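Local coordinates for solute carrier family 15 member 1 (Mus musculus, PDB 5A9D), which couples the uptake of dipeptides and other small peptides in the small intestine to proton co-transport, and is represented here by its extracellular domain, at residues A[16-21]-A[49-54]; A[57-62]-A[77-82]; A[141-146]-A[175-180]. All blocks are in the same frame, centred on the assembly; numbering follows the deposited sequence. Where two conformers were deposited one is given.

Interaction 1. Residues A[16-21]-A[49-54]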
loop_
_atom_site.group_PDB
_atom_site.type_symbol
_atom_site.label_atom_id
_atom_site.label_comp_id
_atom_site.label_asym_id
_atom_site.label_seq_id
_atom_site.Cartn_x
_atom_site.Cartn_y
_atom_site.Cartn_z
ATOM N N ASN A 16 10.079 21.255 17.035
ATOM C CA ASN A 16 9.155 21.892 16.112
ATOM C C ASN A 16 9.659 21.722 14.688
ATOM O O ASN A 16 10.831 21.921 14.438
ATOM C CB ASN A 16 9.047 23.389 16.413
ATOM C CG ASN A 16 8.277 23.728 17.666
ATOM O OD1 ASN A 16 7.592 22.896 18.273
ATOM N ND2 ASN A 16 8.413 24.955 18.098
ATOM N N MET A 17 8.772 21.351 13.758
ATOM C CA MET A 17 9.144 21.211 12.362
ATOM C C MET A 17 8.136 21.899 11.507
ATOM O O MET A 17 6.961 21.966 11.873
ATOM C CB MET A 17 9.291 19.735 11.964
ATOM C CG MET A 17 10.530 19.119 12.548
ATOM S SD MET A 17 10.775 17.453 11.965
ATOM C CE MET A 17 11.438 17.815 10.326
ATOM N N THR A 18 8.584 22.388 10.361
ATOM C CA THR A 18 7.749 23.100 9.417
ATOM C C THR A 18 7.770 22.412 8.041
ATOM O O THR A 18 8.835 22.048 7.528
ATOM C CB THR A 18 8.226 24.575 9.284
ATOM O OG1 THR A 18 8.232 25.212 10.566
ATOM C CG2 THR A 18 7.371 25.364 8.336
ATOM N N VAL A 19 6.591 22.281 7.440
ATOM C CA VAL A 19 6.429 21.777 6.081
ATOM C C VAL A 19 5.883 22.937 5.280
ATOM O O VAL A 19 4.812 23.475 5.607
ATOM C CB VAL A 19 5.495 20.545 6.012
ATOM C CG1 VAL A 19 5.358 20.082 4.560
ATOM C CG2 VAL A 19 6.040 19.410 6.880
ATOM N N HIS A 20 6.630 23.339 4.259
ATOM C CA HIS A 20 6.273 24.452 3.388
ATOM C C HIS A 20 5.673 23.898 2.120
ATOM O O HIS A 20 6.361 23.280 1.312
ATOM C CB HIS A 20 7.494 25.344 3.051
ATOM C CG HIS A 20 8.238 25.858 4.243
ATOM N ND1 HIS A 20 7.987 27.118 4.755
ATOM C CD2 HIS A 20 9.229 25.279 4.964
ATOM C CE1 HIS A 20 8.826 27.267 5.769
ATOM N NE2 HIS A 20 9.600 26.186 5.928
ATOM N N PHE A 21 4.375 24.076 1.983
ATOM C CA PHE A 21 3.628 23.649 0.821
ATOM C C PHE A 21 3.458 24.909 -0.021
ATOM O O PHE A 21 3.579 26.007 0.530
ATOM C CB PHE A 21 2.243 23.145 1.246
ATOM C CG PHE A 21 2.224 21.882 2.065
ATOM C CD1 PHE A 21 2.327 20.631 1.448
ATOM C CD2 PHE A 21 2.022 21.931 3.448
ATOM C CE1 PHE A 21 2.248 19.449 2.201
ATOM C CE2 PHE A 21 1.964 20.760 4.201
ATOM C CZ PHE A 21 2.051 19.522 3.568
ATOM N N ASN A 49 9.098 21.725 0.970
ATOM C CA ASN A 49 10.315 21.894 1.763
ATOM C C ASN A 49 9.995 21.637 3.210
ATOM O O ASN A 49 8.915 21.984 3.674
ATOM C CB ASN A 49 10.913 23.309 1.602
ATOM C CG ASN A 49 11.049 23.751 0.174
ATOM O OD1 ASN A 49 11.702 23.100 -0.658
ATOM N ND2 ASN A 49 10.396 24.858 -0.147
ATOM N N ILE A 50 10.934 21.027 3.926
ATOM C CA ILE A 50 10.806 20.687 5.339
ATOM C C ILE A 50 11.996 21.270 6.063
ATOM O O ILE A 50 13.139 21.138 5.611
ATOM C CB ILE A 50 10.714 19.148 5.527
ATOM C CG1 ILE A 50 9.485 18.554 4.804
ATOM C CG2 ILE A 50 10.733 18.757 7.003
ATOM C CD1 ILE A 50 9.574 17.072 4.605
ATOM N N SER A 51 11.726 21.933 7.186
ATOM C CA SER A 51 12.757 22.525 8.023
ATOM C C SER A 51 12.502 22.237 9.500
ATOM O O SER A 51 11.392 21.845 9.875
ATOM C CB SER A 51 12.861 24.023 7.756
ATOM O OG SER A 51 11.698 24.746 8.130
ATOM N N SER A 52 13.540 22.439 10.332
ATOM C CA SER A 52 13.505 22.267 11.781
ATOM C C SER A 52 13.919 23.549 12.449
ATOM O O SER A 52 14.786 24.267 11.935
ATOM C CB SER A 52 14.461 21.162 12.218
ATOM O OG SER A 52 13.770 19.961 12.518
ATOM N N SER A 53 13.333 23.817 13.627
ATOM C CA SER A 53 13.673 24.972 14.445
ATOM C C SER A 53 15.167 24.900 14.846
ATOM O O SER A 53 15.661 23.818 15.185
ATOM C CB SER A 53 12.779 25.026 15.680
ATOM O OG SER A 53 12.656 23.754 16.293
ATOM N N GLY A 54 15.868 26.029 14.721
ATOM C CA GLY A 54 17.292 26.141 15.028
ATOM C C GLY A 54 18.206 25.625 13.928
ATOM O O GLY A 54 19.132 26.334 13.510
HETATM O O HOH W 1 11.483 22.727 19.171
#
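Five backbone hydrogen bonds join residues 16-21 to residues 49-54, where strands 17-21 and 49-52 run antiparallel with axes 4.7 Å apart. Thr18 and Ser51 exchange two of them, Thr18 N donating to Ser51 O at 2.9 Å and Ser51 N donating back to Thr18 O. His20 and Asn49 make the next hydrogen-bonded pair. Its bond from His20 N to Asn49 O is the shortest, at 2.7 Å, and nearly straight (177°), while Asn49 N returns to a lone pair of His20 O. Past the strand end, Ser53 N reaches Asn16 O from above the carbonyl plane, and a water that accepts from Asn16 N also hydrogen-bonds Ser53 OG. CA-H...O contacts fill in between these rungs, the closest running from Ile50 CA to Thr18 O at 3.2 Å.

The two strands are the inner pair of a four-stranded antiparallel sheet, flanked by strands 24-28 and 58-60, in a domain of immunoglobulin-like fold.

Apolar contacts lie on the face carrying Met17, Val19, Ile50 and Ser52. Met17 extends through chi2 and bends at chi3 (78°), bringing its CE across Ile50 to 3.5 Å from CG2. Its CG also passes 3.3 Å from Ser52 OG, which weakly hydrogen-bonds Asn15 OD1. Val19 and Ile50 lie alongside each other, pointing the same way, with Val19 CG2 4.1 Å from Ile50 CG1. The three apolar side chains also pack on Val75 of the facing sheet.

The other face is mainly polar. The His20 ring presents its edge to Ser51 OG, which NE2 meets in a weak hydrogen bond of 3.4 Å, whereas ND1 bonds to Ser25 OG. These two bonds and Thr18 CG2, near the rim of one face, probably limit the ring's rotation; Thr18 OG1 turns instead to Thr27 OG1.

Interaction 2. Residues A[57-62]-A[77-82]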
loop_
_atom_site.group_PDB
_atom_site.type_symbol
_atom_site.label_atom_id
_atom_site.label_comp_id
_atom_site.label_asym_id
_atom_site.label_seq_id
_atom_site.Cartn_x
_atom_site.Cartn_y
_atom_site.Cartn_z
ATOM N N GLY A 57 19.253 23.444 8.102
ATOM C CA GLY A 57 18.961 22.446 7.083
ATOM C C GLY A 57 17.516 22.445 6.620
ATOM O O GLY A 57 16.586 22.330 7.429
ATOM N N VAL A 58 17.336 22.620 5.302
ATOM C CA VAL A 58 16.050 22.622 4.599
ATOM C C VAL A 58 16.118 21.487 3.574
ATOM O O VAL A 58 17.020 21.464 2.730
ATOM C CB VAL A 58 15.737 23.994 3.933
ATOM C CG1 VAL A 58 14.365 23.980 3.264
ATOM C CG2 VAL A 58 15.835 25.143 4.945
ATOM N N THR A 59 15.186 20.543 3.675
ATOM C CA THR A 59 15.112 19.361 2.820
ATOM C C THR A 59 13.912 19.448 1.881
ATOM O O THR A 59 12.797 19.727 2.333
ATOM C CB THR A 59 15.100 18.104 3.722
ATOM O OG1 THR A 59 16.362 18.005 4.374
ATOM C CG2 THR A 59 14.781 16.802 2.975
ATOM N N THR A 60 14.130 19.157 0.591
ATOM C CA THR A 60 13.083 19.129 -0.434
ATOM C C THR A 60 12.565 17.691 -0.567
ATOM O O THR A 60 13.359 16.752 -0.629
ATOM C CB THR A 60 13.597 19.716 -1.779
ATOM O OG1 THR A 60 14.182 20.996 -1.534
ATOM C CG2 THR A 60 12.476 19.888 -2.814
ATOM N N VAL A 61 11.239 17.529 -0.642
ATOM C CA VAL A 61 10.549 16.239 -0.732
ATOM C C VAL A 61 10.536 15.664 -2.146
ATOM O O VAL A 61 10.200 16.375 -3.089
ATOM C CB VAL A 61 9.122 16.363 -0.138
ATOM C CG1 VAL A 61 8.374 15.034 -0.161
ATOM C CG2 VAL A 61 9.189 16.908 1.276
ATOM N N ALA A 62 10.884 14.361 -2.276
ATOM C CA ALA A 62 10.879 13.587 -3.527
ATOM C C ALA A 62 9.422 13.379 -3.890
ATOM O O ALA A 62 8.690 12.787 -3.095
ATOM C CB ALA A 62 11.557 12.242 -3.312
ATOM N N ASN A 77 13.435 15.087 13.209
ATOM C CA ASN A 77 14.704 15.818 13.249
ATOM C C ASN A 77 15.907 14.936 12.832
ATOM O O ASN A 77 15.946 13.766 13.237
ATOM C CB ASN A 77 14.905 16.413 14.647
ATOM C CG ASN A 77 15.074 15.382 15.744
ATOM O OD1 ASN A 77 14.141 14.649 16.102
ATOM N ND2 ASN A 77 16.281 15.301 16.301
ATOM N N PRO A 78 16.894 15.423 12.024
ATOM C CA PRO A 78 17.062 16.763 11.430
ATOM C C PRO A 78 16.585 16.852 9.968
ATOM O O PRO A 78 17.336 16.513 9.054
ATOM C CB PRO A 78 18.580 16.975 11.523
ATOM C CG PRO A 78 19.190 15.563 11.556
ATOM C CD PRO A 78 18.048 14.575 11.672
ATOM N N SER A 79 15.365 17.353 9.753
ATOM C CA SER A 79 14.716 17.518 8.438
ATOM C C SER A 79 14.601 16.189 7.641
ATOM O O SER A 79 14.895 16.133 6.441
ATOM C CB SER A 79 15.376 18.633 7.628
ATOM O OG SER A 79 15.231 19.874 8.306
ATOM N N GLN A 80 14.164 15.121 8.331
ATOM C CA GLN A 80 13.941 13.797 7.736
ATOM C C GLN A 80 12.453 13.631 7.455
ATOM O O GLN A 80 11.628 14.243 8.114
ATOM C CB GLN A 80 14.402 12.679 8.689
ATOM C CG GLN A 80 15.809 12.803 9.260
ATOM C CD GLN A 80 16.844 12.839 8.167
ATOM O OE1 GLN A 80 17.102 11.835 7.489
ATOM N NE2 GLN A 80 17.405 13.999 7.929
ATOM N N TYR A 81 12.113 12.816 6.480
ATOM C CA TYR A 81 10.723 12.560 6.143
ATOM C C TYR A 81 10.541 11.178 5.531
ATOM O O TYR A 81 11.498 10.558 5.091
ATOM C CB TYR A 81 10.148 13.650 5.187
ATOM C CG TYR A 81 10.648 13.546 3.759
ATOM C CD1 TYR A 81 11.856 14.136 3.377
ATOM C CD2 TYR A 81 9.940 12.817 2.800
ATOM C CE1 TYR A 81 12.357 13.989 2.080
ATOM C CE2 TYR A 81 10.438 12.651 1.505
ATOM C CZ TYR A 81 11.627 13.275 1.141
ATOM O OH TYR A 81 12.125 13.157 -0.129
ATOM N N ARG A 82 9.288 10.731 5.487
ATOM C CA ARG A 82 8.843 9.535 4.801
ATOM C C ARG A 82 7.383 9.757 4.410
ATOM O O ARG A 82 6.575 10.161 5.253
ATOM C CB ARG A 82 8.967 8.266 5.654
ATOM C CG ARG A 82 8.608 7.009 4.818
ATOM C CD ARG A 82 8.389 5.779 5.665
ATOM N NE ARG A 82 9.481 5.596 6.624
ATOM C CZ ARG A 82 10.587 4.901 6.385
ATOM N NH1 ARG A 82 10.757 4.289 5.217
ATOM N NH2 ARG A 82 11.540 4.824 7.307
#
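Tyr81 points toward residues 57-62 and holds CG in the crowded position between the backbone N and the carbonyl carbon (chi1 74°), which sets one ring face against Val61. Val61 covers that face: its CG2 stands 4.2 Å above the ring centroid, almost exactly on the ring normal, in a CH-pi contact. Val61 CG1 lies over the CE2 rim of the same face, 3.6 Å from Tyr81 CE2. Thr59 approaches at the ring edge, with CG2 3.8 Å from CE1. At the tip, Tyr81 OH accepts a hydrogen bond from Ala62 N at 2.8 Å (164°). An alanine at Tyr81 would remove the ring and hydroxyl, and would probably leave Ala62 N without this acceptor and Val61 with less to pack against.

Ser79 forms the second centre of contact. Its positive phi (57°) belongs to a G1 beta bulge, in which Ser79 and Gln80 both face Trp76. OG lies anti to the carbonyl carbon and donates to Gly57 O at 2.9 Å, from well above that carbonyl plane. In the opposite direction, Thr59 OG1 donates to a lone pair of Ser79 O over 3.2 Å. Within residues 77-82, where a cis peptide precedes Pro78, Gln80 NE2 donates back to Pro78 O.

Strand 58-60 borders one sheet of the immunoglobulin-like sandwich and strand 80-88 borders the other, so the contact bridges the two layers along one side. Ile50 packs against both Val61 and Tyr81, continuing the seam inward.

Each hydrogen bond between the two segments uses one side-chain hydroxyl and one backbone group. The edges are therefore joined through Ser79, Thr59 and Tyr81 without merging into a continuous beta sheet.

Interaction 3. Residues A[141-146]-A[175-180]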
loop_
_atom_site.group_PDB
_atom_site.type_symbol
_atom_site.label_atom_id
_atom_site.label_comp_id
_atom_site.label_asym_id
_atom_site.label_seq_id
_atom_site.Cartn_x
_atom_site.Cartn_y
_atom_site.Cartn_z
ATOM N N ILE A 141 -3.921 5.066 -22.919
ATOM C CA ILE A 141 -2.634 4.622 -22.424
ATOM C C ILE A 141 -1.572 5.377 -23.203
ATOM O O ILE A 141 -1.548 5.312 -24.424
ATOM C CB ILE A 141 -2.431 3.085 -22.521
ATOM C CG1 ILE A 141 -3.398 2.317 -21.602
ATOM C CG2 ILE A 141 -0.962 2.727 -22.180
ATOM C CD1 ILE A 141 -3.567 0.846 -22.009
ATOM N N ASN A 142 -0.707 6.089 -22.496
ATOM C CA ASN A 142 0.393 6.836 -23.102
ATOM C C ASN A 142 1.716 6.364 -22.519
ATOM O O ASN A 142 1.845 6.181 -21.304
ATOM C CB ASN A 142 0.177 8.348 -22.986
ATOM C CG ASN A 142 -0.920 8.832 -23.919
ATOM O OD1 ASN A 142 -0.666 9.202 -25.066
ATOM N ND2 ASN A 142 -2.176 8.787 -23.478
ATOM N N THR A 143 2.653 6.044 -23.411
ATOM C CA THR A 143 3.977 5.509 -23.098
ATOM C C THR A 143 4.956 5.798 -24.240
ATOM O O THR A 143 4.534 5.976 -25.389
ATOM C CB THR A 143 3.886 3.992 -22.778
ATOM O OG1 THR A 143 5.156 3.497 -22.352
ATOM C CG2 THR A 143 3.331 3.147 -23.941
ATOM N N THR A 144 6.271 5.841 -23.912
ATOM C CA THR A 144 7.359 6.023 -24.882
ATOM C C THR A 144 7.790 4.637 -25.446
ATOM O O THR A 144 8.563 4.573 -26.407
ATOM C CB THR A 144 8.554 6.767 -24.232
ATOM O OG1 THR A 144 9.037 6.015 -23.107
ATOM C CG2 THR A 144 8.221 8.206 -23.824
ATOM N N ALA A 145 7.283 3.541 -24.842
ATOM C CA ALA A 145 7.586 2.152 -25.209
ATOM C C ALA A 145 7.142 1.753 -26.625
ATOM O O ALA A 145 7.727 0.830 -27.212
ATOM C CB ALA A 145 6.992 1.199 -24.186
ATOM N N VAL A 146 6.129 2.453 -27.178
ATOM C CA VAL A 146 5.598 2.171 -28.519
ATOM C C VAL A 146 5.708 3.390 -29.453
ATOM O O VAL A 146 5.922 4.513 -28.982
ATOM C CB VAL A 146 4.149 1.604 -28.469
ATOM C CG1 VAL A 146 4.121 0.192 -27.887
ATOM C CG2 VAL A 146 3.200 2.533 -27.705
ATOM N N GLY A 175 3.513 -4.855 -32.637
ATOM C CA GLY A 175 4.418 -3.902 -31.996
ATOM C C GLY A 175 3.762 -2.777 -31.202
ATOM O O GLY A 175 4.465 -1.996 -30.538
ATOM N N CYS A 176 2.424 -2.684 -31.252
ATOM C CA CYS A 176 1.689 -1.661 -30.512
ATOM C C CYS A 176 1.184 -2.188 -29.156
ATOM O O CYS A 176 1.756 -3.148 -28.638
ATOM C CB CYS A 176 0.581 -1.051 -31.365
ATOM S SG CYS A 176 1.188 0.078 -32.648
ATOM N N LEU A 177 0.164 -1.558 -28.565
ATOM C CA LEU A 177 -0.364 -1.942 -27.258
ATOM C C LEU A 177 -1.584 -2.796 -27.321
ATOM O O LEU A 177 -2.419 -2.638 -28.205
ATOM C CB LEU A 177 -0.668 -0.718 -26.370
ATOM C CG LEU A 177 0.508 0.091 -25.897
ATOM C CD1 LEU A 177 0.049 1.155 -25.004
ATOM C CD2 LEU A 177 1.512 -0.762 -25.177
ATOM N N GLU A 178 -1.725 -3.648 -26.308
ATOM C CA GLU A 178 -2.818 -4.592 -26.130
ATOM C C GLU A 178 -3.059 -4.677 -24.614
ATOM O O GLU A 178 -2.112 -4.596 -23.829
ATOM C CB GLU A 178 -2.330 -5.947 -26.662
ATOM C CG GLU A 178 -3.345 -7.044 -26.712
ATOM C CD GLU A 178 -2.849 -8.170 -27.583
ATOM O OE1 GLU A 178 -2.057 -8.997 -27.083
ATOM O OE2 GLU A 178 -3.215 -8.197 -28.780
ATOM N N VAL A 179 -4.308 -4.890 -24.212
ATOM C CA VAL A 179 -4.683 -5.027 -22.819
ATOM C C VAL A 179 -5.456 -6.340 -22.586
ATOM O O VAL A 179 -6.455 -6.586 -23.252
ATOM C CB VAL A 179 -5.467 -3.777 -22.310
ATOM C CG1 VAL A 179 -5.760 -3.891 -20.814
ATOM C CG2 VAL A 179 -4.705 -2.479 -22.597
ATOM N N LYS A 180 -5.015 -7.150 -21.609
ATOM C CA LYS A 180 -5.718 -8.367 -21.214
ATOM C C LYS A 180 -6.394 -8.121 -19.862
ATOM O O LYS A 180 -5.747 -7.675 -18.917
ATOM C CB LYS A 180 -4.773 -9.589 -21.173
ATOM C CG LYS A 180 -5.552 -10.898 -20.951
ATOM C CD LYS A 180 -4.849 -12.124 -21.515
ATOM C CE LYS A 180 -5.610 -13.394 -21.222
ATOM N NZ LYS A 180 -4.842 -14.579 -21.659
#
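Leu177 holds CG anti to its carbonyl carbon (chi1 -68°) and then extends (chi2 -176°), driving its two methyls between Ile141 and Val146. Ile141 sets CG2 anti to its backbone N. The two side chains cross obliquely, and Ile141 CG2 meets Leu177 CD1 at 3.4 Å, tighter than an ordinary van der Waals contact. Thr143 CG2 touches the same leucine methyl more loosely. Val146 comes from the other side, its CG1 3.9 Å from Leu177 CD2. Farther along, Ile141 and Val179 meet tip to tip, with CD1 of the isoleucine 3.6 Å from CG2 of the valine.

The contact between the segments is wholly apolar apart from Val146 CG1, which rests 3.5 Å from Gly175 O, a carbonyl already hydrogen-bonded by Arg171 NE. Gly175 has backbone angles at which a side chain would jam against the preceding carbonyl. Thr143 OG1 bonds to Met108 O and also accepts from Ala145 N, forming an ST turn that leads the chain round to Val146.

Strand 138-142 lies inside one sheet of the second sandwich, and strand 177-184 edges the other. Phe154 of the neighbouring strand 153-155 packs on both Ile141 and Leu177, Ile169 of strand 164-171 adds to Ile141, and the Cys150-Cys176 disulfide ties the start of strand 177-184 to the loop ahead of strand 153-155.

In the fold
From the N terminus, interaction 1 closes a loop holding strands 24-28 and 32-41, interaction 2 one holding strand 69-76, and interaction 3 one holding strands 153-155 and 164-171. They follow in series, and none nests within or crosses another. Interactions 1 and 2 share the first sandwich: Ile50 N probably hydrogen-bonds to Thr59 O, so strand 49-52 passes the sheet on to strand 58-60, whose outer side interaction 2 links to the opposite sheet. Interaction 3 makes a comparable sheet-to-sheet link in the second sandwich, its centre about 37 Å from that of interaction 2, on the opposite side of the chain's centre.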